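Local coordinates for synaptic vesicle membrane protein VAT-1 homolog-like (Homo sapiens, PDB 4A27) that probably acts as an oxidoreductase of the quinone oxidoreductase type, within the zinc-containing alcohol dehydrogenase family, at residues Glu3-Val8 and Trp97-Cys102; Lys34-Ala39 and Ile71-Gly76; Gly41-Asp46 and Gly65-Gly70; Lys80-Gly85 and Glu106-Ile111; Arg87-Val92 and Ala122-Phe127. All blocks are in the same frame, centred on the assembly; numbering follows the deposited sequence.

Interaction 1: Glu3-Val8 and Trp97-Cys102; sequences EMRAVV and WAEVVC
The Trp97 indole meets Val7 at the rim of its six-membered ring, where CG1 of Val7 lies near the ring plane, 4.0 Å from CE3 of Trp97. The Arg5 guanidinium has a water in its plane at one edge, and the Glu99 carboxylate plane is turned 71° against it. These groups flank a single beta bridge, Ala6 with Ala98, that joins the N-terminal strand 4-9 to the residues leading into strand 100-104 of the GroES-like domain. The backbones run antiparallel. Val7 N donates to Trp97 O at 2.9 Å, nearly along the C=O axis, and Glu99 N donates to Arg5 O. The extended Glu99 side chain lies alongside the Arg5 backbone, and its OE1 accepts the Arg5 N-H at 2.9 Å, an almost straight bond that reaches OE1 from above the carboxylate plane. Arg5 and Glu99 make no direct ion pair. The water accepts from Arg5 NH2 and donates to Glu99 OE2, while Arg5 NH1 is salt-bridged to Glu320. CG of Met4 is wedged between its backbone N and C (chi1 56°), and the extended chain beyond places SD 3.4 Å from Val100 O. Met4 CE presses tightly on CB of Ala98, at 3.4 Å.

Interaction 2: Lys34-Ala39 and Ile71-Gly76; sequences KIRVKA and IVEALG. With EDO (1,2-ethanediol), chain D.
Strands 32-42 and 67-75 of the GroES-like domain pair antiparallel here, with a classic beta bulge in which Glu73 and Ala74 both face Lys34. Lys34 O takes a good bond from Glu73 N at 2.9 Å and a weak one from Ala74 N. Beyond it, Arg36 and Ile71 are a hydrogen-bonded pair. On the face of Lys34 and Arg36, a salt-bridge network joins both to Glu73. Ile35 and Val72, a non-hydrogen-bonded pair, lie on the opposite face, where both touch Val88. CG of Arg36 is anti to its backbone N (chi1 169°), and bends at chi2 (66°) and chi3 (76°) bring NE to Glu73 OE1 at 2.9 Å. The oxygen lies in the guanidinium plane and uses its syn lone pair, and NH2 adds a weak bond. Arg36 NH1 bonds weakly, at 3.5 Å, to O2 of a 1,2-ethanediol probably from the crystallisation liquor. The extended Lys34 runs alongside Glu73, its NZ in a long 3.7 Å salt bridge to Glu73 OE2; its stronger partner is Glu27. An alanine at Arg36 would remove the NE-H bond to Glu73 OE1 and probably weaken the charge pairing across the strands. Flanked by two positive groups, Glu73 is likely to be charged.

Interaction 3: Gly41-Asp46 and Gly65-Gly70; sequences GLNFID and GFECSG
Glu67 OE1 is gripped by two donors where strand 32-42 passes into helix 44-51 beside the start of strand 67-75. Asn43 ND2 donates to it at 2.8 Å. The donor bond lies near the amide plane of Asn43 but meets the carboxylate from above its plane. The same oxygen is salt-bridged to Lys337 NZ, which also donates to Asn43 OD1. Glu67 OE2 accepts from the backbone N of Met125, in helix 124-137. Both carboxylate oxygens of this buried residue are therefore satisfied. Between the backbones, Gly41 N donates to Glu67 O at 3.0 Å, from above the carbonyl plane. A water donates to both Gly41 O and Glu67 O. Gly41 has to be small, since a CB here would clash with Glu67 OE1. At the helix start, Asp46 OD2 accepts from Asn43 N at 2.7 Å, while Asp46 N donates to Asn43 O. Asp46 OD1 lies 3.5 Å from CD2 of Phe66, with the carboxylate and ring planes only 8° apart. CG2 of Ile45 packs on CE2 of the same ring at 3.7 Å. Glu67 thus joins Asn43, Lys337 and helix 124-137 in one network. Lys337 probably offsets the charge of Glu67 and favours its ionised form.

Interaction 4: Lys80-Gly85 and Glu106-Ile111; sequences KGYEIG and EFVYKI
Tyr82 has CG anti to its carbonyl carbon (chi1 -64°), and its ring reaches from the loop toward strand 108-110. Lys110 has the same first torsion (chi1 -67°), and its chain is extended beyond, which carries NZ past the ring to Gly81 O; the two side chains cross obliquely. Together they tie the 80-85 loop, which links strands 67-75 and 87-91 of the GroES-like domain, to strand 108-110 at the edge of the sheet. The lysine's aliphatic part does most of the touching. CG of Lys110 lies 3.6 Å from CE2 of Tyr82, and its CE comes close to CD2. Lys110 NZ, 5.5 Å from the centre of the Tyr82 ring, has at most a weak cation-pi attraction. Near the hydroxyl end of the ring, CG1 of Val108 is 4.1 Å from CE2 of Tyr82. Val108 also packs on Val88 and Leu33, in the interior of the fold. The backbone angles of Gly81 call for glycine, since a CB would jam against the preceding carbonyl. Val108 O, which also accepts from Arg294 of helix 290-305, takes a weak bond from Tyr82 OH at 3.0 Å. Lys110 NZ donates a weak bond to Gly81 O, also at 3.0 Å.

Interaction 5: Arg87-Val92 and Ala122-Phe127; sequences RVMAFV and AFPMNF
Two methionine-aromatic pairs lie beside Pro124, with the partners exchanged between the segments. They pack strand 87-91 of the GroES-like domain against the start of helix 124-137: Met89 of the strand meets Phe123, and Phe91 meets Met125. CG of Met89 sits close to both its backbone N and its carbonyl carbon (chi1 64°), and the chain is extended beyond. It crosses Phe123 obliquely. The methyl CE of Met89 lies 3.5 Å from CD2 of Phe123, and SD of Met89 is 4.8 Å from the centroid of the Phe123 ring. Phe123 has CG anti to its backbone N (chi1 -164°), which places its ring beside the methionine tip. The second pair is turned differently. Met125 is bent at chi2 and chi3, so that its sulfur comes to the edge of the Phe91 ring, near the ring plane. SD of Met125 is 3.6 Å from CE1 of Phe91. Pro124 touches both strand side chains. Its CB lies 3.6 Å from CZ of Phe91, and its CG is 4.0 Å from SD of Met89. Phe91 and Pro124 run past each other in opposite directions. Beyond the two segments, Phe91 also packs on helix 280-285, and Met89 on helix 290-305. An alanine at Phe91 would probably lose the edge contact with the Met125 sulfur and the contact of CZ with Pro124 CB, loosening the strand against the helix start. With no hydrogen bond between the segments, the contact probably rests on shape and dispersion, with a weakly polar share from the Met125 sulfur.

All five contacts involve the GroES-like domain, and its curled sheet connects them. Interactions 2 and 3 use the same strands, 32-42 and 67-75. Interaction 2 holds their partly exposed end with a strand ladder and, on one face, paired charges. Interaction 3 holds the buried end with a satisfied polar cluster. Interaction 5 is equally deep but apolar apart from its sulfur-aromatic contacts; Glu67 and Pro124 touch where the two meet. Interaction 1 is mostly buried though far from the chain centre, and binds the N-terminal strand through two backbone bonds and one to a glutamate side chain. Interaction 4 is the most exposed and relies on weak polar contacts; its strand 108-110 pairs with strand 87-91.

Interaction 1: Glu3-Val8 and Trp97-Cys102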
# COMPACT_ATOMS: atom_id res chain seq x y z
N GLU A 3 3.74 48.02 8.78
CA GLU A 3 2.91 46.83 8.84
C GLU A 3 2.58 46.34 7.43
O GLU A 3 2.46 47.13 6.49
CB GLU A 3 1.66 47.09 9.66
CG GLU A 3 2.02 47.42 11.09
CD GLU A 3 0.81 47.43 11.98
OE1 GLU A 3 -0.26 47.88 11.52
OE2 GLU A 3 0.92 46.97 13.13
N MET A 4 2.40 45.03 7.31
CA MET A 4 2.17 44.38 6.01
C MET A 4 0.68 44.18 5.83
O MET A 4 -0.03 44.19 6.82
CB MET A 4 2.87 43.03 5.95
CG MET A 4 2.46 42.06 7.07
SD MET A 4 3.02 40.38 6.73
CE MET A 4 2.01 39.25 7.76
N ARG A 5 0.22 43.99 4.59
CA ARG A 5 -1.20 43.62 4.33
C ARG A 5 -1.35 42.13 4.35
O ARG A 5 -0.44 41.39 3.98
CB ARG A 5 -1.69 44.11 2.96
CG ARG A 5 -1.55 45.61 2.72
CD ARG A 5 -2.65 46.14 1.77
NE ARG A 5 -2.54 45.58 0.42
CZ ARG A 5 -3.56 45.46 -0.43
NH1 ARG A 5 -4.79 45.84 -0.11
NH2 ARG A 5 -3.33 44.95 -1.64
N ALA A 6 -2.50 41.67 4.85
CA ALA A 6 -2.78 40.28 4.96
C ALA A 6 -4.28 40.05 4.89
O ALA A 6 -5.06 40.99 5.03
CB ALA A 6 -2.21 39.73 6.27
N VAL A 7 -4.67 38.82 4.55
CA VAL A 7 -6.06 38.41 4.62
C VAL A 7 -6.24 37.85 6.03
O VAL A 7 -5.43 37.05 6.49
CB VAL A 7 -6.44 37.34 3.59
CG1 VAL A 7 -7.89 36.89 3.79
CG2 VAL A 7 -6.22 37.86 2.16
N VAL A 8 -7.27 38.32 6.73
CA VAL A 8 -7.60 37.84 8.05
C VAL A 8 -8.97 37.15 8.00
O VAL A 8 -9.90 37.63 7.33
CB VAL A 8 -7.64 38.98 9.09
CG1 VAL A 8 -7.65 38.37 10.51
CG2 VAL A 8 -6.47 39.89 8.92
N TRP A 97 -1.31 33.80 3.42
CA TRP A 97 -1.98 34.89 2.69
C TRP A 97 -1.63 36.30 3.19
O TRP A 97 -2.50 37.05 3.63
CB TRP A 97 -3.51 34.71 2.71
CG TRP A 97 -3.96 33.45 2.04
CD1 TRP A 97 -3.19 32.56 1.33
CD2 TRP A 97 -5.31 32.96 1.95
NE1 TRP A 97 -3.97 31.54 0.84
CE2 TRP A 97 -5.26 31.75 1.22
CE3 TRP A 97 -6.53 33.39 2.47
CZ2 TRP A 97 -6.40 30.98 0.96
CZ3 TRP A 97 -7.66 32.65 2.22
CH2 TRP A 97 -7.58 31.44 1.47
N ALA A 98 -0.37 36.66 3.03
CA ALA A 98 0.17 37.93 3.51
C ALA A 98 1.36 38.30 2.63
O ALA A 98 1.89 37.46 1.89
CB ALA A 98 0.60 37.82 4.98
N GLU A 99 1.74 39.56 2.67
CA GLU A 99 2.87 40.06 1.91
C GLU A 99 4.19 39.46 2.35
O GLU A 99 5.13 39.39 1.55
CB GLU A 99 2.92 41.60 1.97
CG GLU A 99 1.79 42.24 1.17
CD GLU A 99 1.72 43.76 1.23
OE1 GLU A 99 1.93 44.35 2.32
OE2 GLU A 99 1.43 44.36 0.18
N VAL A 100 4.29 39.08 3.62
CA VAL A 100 5.51 38.48 4.18
C VAL A 100 5.18 37.32 5.11
O VAL A 100 4.17 37.34 5.84
CB VAL A 100 6.38 39.54 4.97
CG1 VAL A 100 7.66 38.93 5.49
CG2 VAL A 100 6.74 40.76 4.10
N VAL A 101 6.04 36.30 5.03
CA VAL A 101 5.88 35.02 5.70
C VAL A 101 7.22 34.57 6.26
O VAL A 101 8.25 34.65 5.59
CB VAL A 101 5.33 33.93 4.67
CG1 VAL A 101 5.78 32.55 5.00
CG2 VAL A 101 3.79 33.98 4.59
N CYS A 102 7.21 34.07 7.48
CA CYS A 102 8.35 33.37 8.04
C CYS A 102 7.98 31.90 8.21
O CYS A 102 6.85 31.59 8.59
CB CYS A 102 8.78 34.00 9.38
SG CYS A 102 9.64 35.63 9.18
O HOH W 1 -0.84 44.20 -1.75

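Interaction 2: Lys34-Ala39 and Ile71-Gly76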
# COMPACT_ATOMS: atom_id res chain seq x y z
N LYS A 34 12.61 34.40 6.08
CA LYS A 34 11.59 35.38 5.83
C LYS A 34 11.42 35.49 4.33
O LYS A 34 12.41 35.67 3.60
CB LYS A 34 12.04 36.72 6.40
CG LYS A 34 11.02 37.86 6.28
CD LYS A 34 11.67 39.18 6.76
CE LYS A 34 10.78 40.40 6.60
NZ LYS A 34 11.41 41.64 7.19
N ILE A 35 10.17 35.39 3.87
CA ILE A 35 9.83 35.36 2.45
C ILE A 35 8.91 36.51 2.10
O ILE A 35 7.86 36.72 2.75
CB ILE A 35 9.11 34.00 2.01
CG1 ILE A 35 10.03 32.80 2.17
CG2 ILE A 35 8.67 34.12 0.53
CD1 ILE A 35 9.40 31.41 1.94
N ARG A 36 9.29 37.25 1.07
CA ARG A 36 8.48 38.32 0.50
C ARG A 36 7.59 37.62 -0.52
O ARG A 36 8.09 37.14 -1.53
CB ARG A 36 9.39 39.37 -0.16
CG ARG A 36 8.71 40.44 -1.04
CD ARG A 36 7.80 41.38 -0.27
NE ARG A 36 8.63 42.36 0.45
CZ ARG A 36 8.20 43.52 0.94
NH1 ARG A 36 6.94 43.90 0.82
NH2 ARG A 36 9.07 44.31 1.57
N VAL A 37 6.29 37.56 -0.23
CA VAL A 37 5.38 36.67 -0.92
C VAL A 37 4.96 37.27 -2.23
O VAL A 37 4.63 38.45 -2.30
CB VAL A 37 4.13 36.39 -0.07
CG1 VAL A 37 3.03 35.57 -0.85
CG2 VAL A 37 4.55 35.70 1.19
N LYS A 38 5.02 36.46 -3.29
CA LYS A 38 4.55 36.90 -4.61
C LYS A 38 3.22 36.22 -4.97
O LYS A 38 2.39 36.81 -5.67
CB LYS A 38 5.57 36.56 -5.65
CG LYS A 38 6.89 37.29 -5.48
CD LYS A 38 6.77 38.71 -5.97
CE LYS A 38 8.07 39.48 -5.90
NZ LYS A 38 7.97 40.62 -6.88
N ALA A 39 3.04 34.96 -4.56
CA ALA A 39 1.81 34.26 -4.83
C ALA A 39 1.54 33.22 -3.79
O ALA A 39 2.47 32.70 -3.16
CB ALA A 39 1.86 33.65 -6.22
N ILE A 71 10.35 35.62 -2.66
CA ILE A 71 11.79 35.93 -2.62
C ILE A 71 12.27 35.96 -1.16
O ILE A 71 11.61 36.56 -0.31
CB ILE A 71 12.08 37.28 -3.33
CG1 ILE A 71 11.68 37.18 -4.79
CG2 ILE A 71 13.56 37.68 -3.24
CD1 ILE A 71 11.88 38.50 -5.58
N VAL A 72 13.35 35.22 -0.87
CA VAL A 72 13.98 35.26 0.44
C VAL A 72 14.51 36.66 0.69
O VAL A 72 15.39 37.18 -0.03
CB VAL A 72 15.16 34.27 0.57
CG1 VAL A 72 15.79 34.37 1.97
CG2 VAL A 72 14.72 32.86 0.28
N GLU A 73 13.94 37.27 1.72
CA GLU A 73 14.24 38.65 2.08
C GLU A 73 15.15 38.75 3.31
O GLU A 73 15.80 39.76 3.49
CB GLU A 73 12.93 39.41 2.30
CG GLU A 73 13.08 40.84 2.73
CD GLU A 73 11.81 41.64 2.53
OE1 GLU A 73 11.38 41.82 1.37
OE2 GLU A 73 11.22 42.07 3.54
N ALA A 74 15.16 37.72 4.16
CA ALA A 74 16.08 37.68 5.31
C ALA A 74 16.24 36.26 5.89
O ALA A 74 15.31 35.44 5.81
CB ALA A 74 15.61 38.66 6.40
N LEU A 75 17.42 35.99 6.46
CA LEU A 75 17.75 34.68 7.05
C LEU A 75 17.70 34.73 8.57
O LEU A 75 18.03 35.73 9.17
CB LEU A 75 19.15 34.22 6.63
CG LEU A 75 19.38 34.12 5.12
CD1 LEU A 75 20.69 33.40 4.80
CD2 LEU A 75 18.23 33.41 4.46
N GLY A 76 17.24 33.64 9.17
CA GLY A 76 17.27 33.48 10.62
C GLY A 76 18.61 32.91 11.02
O GLY A 76 19.40 32.50 10.16
C1 EDO D . 5.08 43.63 -3.91
O1 EDO D . 5.71 42.33 -3.78
C2 EDO D . 3.97 43.84 -2.87
O2 EDO D . 4.46 43.53 -1.55

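Interaction 3: Gly41-Asp46 and Gly65-Gly70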
# COMPACT_ATOMS: atom_id res chain seq x y z
N GLY A 41 -1.12 29.70 -3.01
CA GLY A 41 -2.02 28.65 -3.47
C GLY A 41 -3.35 28.68 -2.75
O GLY A 41 -3.43 28.98 -1.55
N LEU A 42 -4.42 28.49 -3.50
CA LEU A 42 -5.76 28.26 -2.90
C LEU A 42 -6.02 26.77 -2.89
O LEU A 42 -5.90 26.10 -3.93
CB LEU A 42 -6.81 28.97 -3.72
CG LEU A 42 -7.47 30.15 -3.04
CD1 LEU A 42 -7.38 31.35 -3.92
CD2 LEU A 42 -8.92 29.76 -2.73
N ASN A 43 -6.32 26.24 -1.70
CA ASN A 43 -6.61 24.84 -1.57
C ASN A 43 -7.96 24.62 -0.93
O ASN A 43 -8.45 25.44 -0.15
CB ASN A 43 -5.49 24.15 -0.76
CG ASN A 43 -4.13 24.22 -1.45
OD1 ASN A 43 -3.86 23.43 -2.35
ND2 ASN A 43 -3.27 25.19 -1.04
N PHE A 44 -8.55 23.47 -1.21
CA PHE A 44 -9.85 23.14 -0.65
C PHE A 44 -9.88 23.23 0.88
O PHE A 44 -10.87 23.67 1.45
CB PHE A 44 -10.28 21.74 -1.06
CG PHE A 44 -11.74 21.51 -0.89
CD1 PHE A 44 -12.64 21.97 -1.87
CD2 PHE A 44 -12.24 20.88 0.25
CE1 PHE A 44 -14.02 21.78 -1.71
CE2 PHE A 44 -13.62 20.67 0.42
CZ PHE A 44 -14.51 21.13 -0.57
N ILE A 45 -8.81 22.79 1.54
CA ILE A 45 -8.70 22.92 2.98
C ILE A 45 -8.94 24.37 3.48
O ILE A 45 -9.54 24.58 4.57
CB ILE A 45 -7.34 22.35 3.48
CG1 ILE A 45 -7.33 22.21 5.01
CG2 ILE A 45 -6.18 23.24 3.03
CD1 ILE A 45 -8.25 21.14 5.55
N ASP A 46 -8.53 25.37 2.69
CA ASP A 46 -8.78 26.78 3.04
C ASP A 46 -10.28 27.06 3.21
O ASP A 46 -10.69 27.84 4.08
CB ASP A 46 -8.13 27.77 2.02
CG ASP A 46 -6.61 27.55 1.84
OD1 ASP A 46 -5.89 27.38 2.85
OD2 ASP A 46 -6.10 27.56 0.69
N GLY A 65 -3.99 30.06 4.80
CA GLY A 65 -3.15 29.67 3.67
C GLY A 65 -1.93 28.87 4.07
O GLY A 65 -1.28 29.18 5.08
N PHE A 66 -1.60 27.88 3.25
CA PHE A 66 -0.55 26.90 3.56
C PHE A 66 0.60 26.83 2.54
O PHE A 66 1.56 26.08 2.74
CB PHE A 66 -1.18 25.52 3.65
CG PHE A 66 -2.17 25.41 4.75
CD1 PHE A 66 -1.76 25.32 6.08
CD2 PHE A 66 -3.52 25.45 4.49
CE1 PHE A 66 -2.68 25.26 7.10
CE2 PHE A 66 -4.44 25.37 5.51
CZ PHE A 66 -4.01 25.28 6.82
N GLU A 67 0.49 27.58 1.45
CA GLU A 67 1.35 27.35 0.27
C GLU A 67 1.59 28.69 -0.34
O GLU A 67 0.65 29.42 -0.57
CB GLU A 67 0.60 26.45 -0.69
CG GLU A 67 1.16 26.21 -2.05
CD GLU A 67 0.24 25.30 -2.86
OE1 GLU A 67 -1.02 25.42 -2.76
OE2 GLU A 67 0.79 24.43 -3.53
N CYS A 68 2.85 29.04 -0.59
CA CYS A 68 3.17 30.30 -1.18
C CYS A 68 4.47 30.20 -1.96
O CYS A 68 5.19 29.19 -1.88
CB CYS A 68 3.29 31.38 -0.10
SG CYS A 68 4.80 31.20 0.94
N SER A 69 4.77 31.25 -2.73
CA SER A 69 6.08 31.39 -3.37
C SER A 69 6.51 32.85 -3.26
O SER A 69 5.68 33.76 -3.13
CB SER A 69 6.05 30.95 -4.83
OG SER A 69 5.20 31.81 -5.60
N GLY A 70 7.81 33.08 -3.28
CA GLY A 70 8.31 34.44 -3.27
C GLY A 70 9.84 34.49 -3.18
O GLY A 70 10.54 33.56 -3.58
O HOH W 2 -1.74 29.67 0.35

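Interaction 4: Lys80-Gly85 and Glu106-Ile111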
# COMPACT_ATOMS: atom_id res chain seq x y z
N LYS A 80 21.67 27.73 6.83
CA LYS A 80 22.63 27.67 5.71
C LYS A 80 21.95 27.15 4.44
O LYS A 80 20.89 26.50 4.49
CB LYS A 80 23.83 26.80 6.09
N GLY A 81 22.57 27.45 3.30
CA GLY A 81 22.10 26.99 1.99
C GLY A 81 21.23 27.97 1.23
O GLY A 81 20.82 27.69 0.09
N TYR A 82 20.93 29.12 1.83
CA TYR A 82 20.14 30.16 1.18
C TYR A 82 20.82 31.49 1.26
O TYR A 82 21.60 31.75 2.18
CB TYR A 82 18.75 30.28 1.80
CG TYR A 82 17.92 29.05 1.62
CD1 TYR A 82 18.02 27.99 2.54
CD2 TYR A 82 17.04 28.91 0.55
CE1 TYR A 82 17.26 26.83 2.38
CE2 TYR A 82 16.27 27.73 0.37
CZ TYR A 82 16.39 26.71 1.30
OH TYR A 82 15.67 25.56 1.18
N GLU A 83 20.50 32.34 0.30
CA GLU A 83 20.98 33.71 0.27
C GLU A 83 19.79 34.57 -0.01
O GLU A 83 18.82 34.12 -0.62
CB GLU A 83 21.96 33.91 -0.87
CG GLU A 83 22.78 32.73 -1.20
CD GLU A 83 24.00 33.22 -1.93
OE1 GLU A 83 24.95 33.60 -1.23
OE2 GLU A 83 23.97 33.33 -3.17
N ILE A 84 19.87 35.82 0.41
CA ILE A 84 18.80 36.74 0.16
C ILE A 84 18.68 36.89 -1.36
O ILE A 84 19.70 36.88 -2.06
CB ILE A 84 19.12 38.08 0.84
CG1 ILE A 84 19.25 37.86 2.36
CG2 ILE A 84 18.08 39.15 0.48
CD1 ILE A 84 20.02 38.99 3.08
N GLY A 85 17.45 36.99 -1.86
CA GLY A 85 17.19 37.06 -3.30
C GLY A 85 16.86 35.71 -3.95
O GLY A 85 16.47 35.68 -5.10
N GLU A 106 13.08 23.82 6.71
CA GLU A 106 12.82 22.49 6.18
C GLU A 106 11.61 22.46 5.25
O GLU A 106 11.48 21.52 4.48
CB GLU A 106 12.73 21.38 7.26
CG GLU A 106 11.68 21.54 8.31
CD GLU A 106 12.16 22.33 9.52
OE1 GLU A 106 13.18 23.07 9.41
OE2 GLU A 106 11.48 22.23 10.57
N PHE A 107 10.77 23.51 5.30
CA PHE A 107 9.61 23.60 4.43
C PHE A 107 9.79 24.50 3.21
O PHE A 107 8.81 24.86 2.54
CB PHE A 107 8.41 24.06 5.23
CG PHE A 107 8.16 23.24 6.43
CD1 PHE A 107 8.00 21.86 6.32
CD2 PHE A 107 8.11 23.84 7.68
CE1 PHE A 107 7.75 21.09 7.45
CE2 PHE A 107 7.88 23.09 8.82
CZ PHE A 107 7.71 21.72 8.72
N VAL A 108 11.03 24.85 2.90
CA VAL A 108 11.31 25.79 1.83
C VAL A 108 12.11 25.13 0.74
O VAL A 108 12.99 24.32 1.01
CB VAL A 108 12.09 27.05 2.35
CG1 VAL A 108 12.29 28.04 1.23
CG2 VAL A 108 11.35 27.69 3.50
N TYR A 109 11.82 25.48 -0.51
CA TYR A 109 12.47 24.83 -1.64
C TYR A 109 12.78 25.86 -2.67
O TYR A 109 11.93 26.66 -3.04
CB TYR A 109 11.59 23.73 -2.26
CG TYR A 109 10.87 22.94 -1.22
CD1 TYR A 109 11.44 21.83 -0.63
CD2 TYR A 109 9.60 23.31 -0.81
CE1 TYR A 109 10.76 21.12 0.36
CE2 TYR A 109 8.93 22.63 0.15
CZ TYR A 109 9.52 21.55 0.77
OH TYR A 109 8.80 20.84 1.73
N LYS A 110 14.01 25.83 -3.14
CA LYS A 110 14.47 26.73 -4.17
C LYS A 110 13.81 26.35 -5.45
O LYS A 110 13.71 25.17 -5.76
CB LYS A 110 15.98 26.57 -4.36
CG LYS A 110 16.79 27.02 -3.17
CD LYS A 110 18.25 27.05 -3.55
CE LYS A 110 19.12 27.62 -2.46
NZ LYS A 110 20.55 27.63 -2.88
N ILE A 111 13.37 27.33 -6.22
CA ILE A 111 12.76 27.03 -7.49
C ILE A 111 13.71 27.35 -8.64
O ILE A 111 14.59 28.20 -8.54
CB ILE A 111 11.34 27.68 -7.65
CG1 ILE A 111 11.40 29.21 -7.62
CG2 ILE A 111 10.39 27.14 -6.57
CD1 ILE A 111 10.04 29.91 -7.81

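Interaction 5: Arg87-Val92 and Ala122-Phe127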
# COMPACT_ATOMS: atom_id res chain seq x y z
N ARG A 87 14.79 32.61 -5.03
CA ARG A 87 13.38 32.46 -5.36
C ARG A 87 12.96 31.13 -4.82
O ARG A 87 13.63 30.13 -5.08
CB ARG A 87 13.20 32.55 -6.86
CG ARG A 87 13.69 33.88 -7.42
CD ARG A 87 13.80 33.89 -8.92
NE ARG A 87 12.48 33.96 -9.56
CZ ARG A 87 11.82 32.94 -10.11
NH1 ARG A 87 12.30 31.70 -10.12
NH2 ARG A 87 10.63 33.18 -10.63
N VAL A 88 11.85 31.09 -4.07
CA VAL A 88 11.45 29.88 -3.37
C VAL A 88 9.95 29.62 -3.38
O VAL A 88 9.15 30.51 -3.65
CB VAL A 88 11.92 29.96 -1.94
CG1 VAL A 88 13.45 30.03 -1.93
CG2 VAL A 88 11.26 31.21 -1.25
N MET A 89 9.59 28.38 -3.08
CA MET A 89 8.22 28.02 -2.77
C MET A 89 8.27 27.34 -1.42
O MET A 89 9.32 26.83 -1.00
CB MET A 89 7.64 27.10 -3.85
CG MET A 89 8.32 25.75 -3.97
SD MET A 89 7.75 24.77 -5.41
CE MET A 89 9.06 23.52 -5.46
N ALA A 90 7.14 27.31 -0.72
CA ALA A 90 7.21 26.94 0.67
C ALA A 90 5.86 26.56 1.21
O ALA A 90 4.84 27.05 0.73
CB ALA A 90 7.80 28.11 1.52
N PHE A 91 5.88 25.63 2.16
CA PHE A 91 4.70 25.29 2.92
C PHE A 91 4.76 26.15 4.16
O PHE A 91 5.83 26.42 4.68
CB PHE A 91 4.72 23.82 3.38
CG PHE A 91 4.52 22.81 2.27
CD1 PHE A 91 3.27 22.60 1.73
CD2 PHE A 91 5.58 22.04 1.80
CE1 PHE A 91 3.11 21.66 0.73
CE2 PHE A 91 5.41 21.10 0.81
CZ PHE A 91 4.18 20.90 0.29
N VAL A 92 3.62 26.51 4.69
CA VAL A 92 3.62 27.28 5.91
C VAL A 92 2.36 26.92 6.66
O VAL A 92 1.32 26.67 6.05
CB VAL A 92 3.79 28.80 5.62
CG1 VAL A 92 2.71 29.31 4.77
CG2 VAL A 92 3.84 29.59 6.94
N ALA A 122 1.57 27.07 -7.33
CA ALA A 122 0.69 26.01 -7.78
C ALA A 122 1.28 24.64 -7.64
O ALA A 122 0.61 23.65 -7.97
CB ALA A 122 0.36 26.25 -9.24
N PHE A 123 2.57 24.57 -7.31
CA PHE A 123 3.38 23.35 -7.45
C PHE A 123 3.31 22.38 -6.20
O PHE A 123 2.81 21.26 -6.33
CB PHE A 123 4.81 23.76 -7.73
CG PHE A 123 5.67 22.68 -8.25
CD1 PHE A 123 5.59 22.30 -9.58
CD2 PHE A 123 6.56 22.01 -7.42
CE1 PHE A 123 6.40 21.29 -10.09
CE2 PHE A 123 7.39 20.99 -7.93
CZ PHE A 123 7.30 20.64 -9.27
N PRO A 124 3.74 22.82 -5.00
CA PRO A 124 3.96 21.91 -3.86
C PRO A 124 2.78 21.10 -3.35
O PRO A 124 2.88 19.89 -3.27
CB PRO A 124 4.44 22.84 -2.72
CG PRO A 124 4.42 24.19 -3.24
CD PRO A 124 3.76 24.23 -4.56
N MET A 125 1.67 21.72 -3.00
CA MET A 125 0.55 20.94 -2.47
C MET A 125 0.12 19.86 -3.46
O MET A 125 0.08 18.68 -3.10
CB MET A 125 -0.63 21.82 -2.08
CG MET A 125 -0.42 22.63 -0.79
SD MET A 125 -0.53 21.61 0.71
CE MET A 125 -2.33 21.66 0.90
N ASN A 126 -0.24 20.28 -4.68
CA ASN A 126 -0.83 19.37 -5.63
C ASN A 126 0.14 18.29 -6.06
O ASN A 126 -0.23 17.09 -6.10
CB ASN A 126 -1.43 20.07 -6.84
CG ASN A 126 -2.65 20.93 -6.50
OD1 ASN A 126 -3.24 20.81 -5.45
ND2 ASN A 126 -3.03 21.81 -7.42
N PHE A 127 1.37 18.67 -6.42
CA PHE A 127 2.28 17.69 -6.97
C PHE A 127 2.89 16.77 -5.92
O PHE A 127 3.10 15.58 -6.20
CB PHE A 127 3.34 18.33 -7.87
CG PHE A 127 2.83 18.66 -9.25
CD1 PHE A 127 2.07 19.81 -9.46
CD2 PHE A 127 3.06 17.79 -10.31
CE1 PHE A 127 1.54 20.09 -10.73
CE2 PHE A 127 2.54 18.07 -11.59
CZ PHE A 127 1.78 19.23 -11.79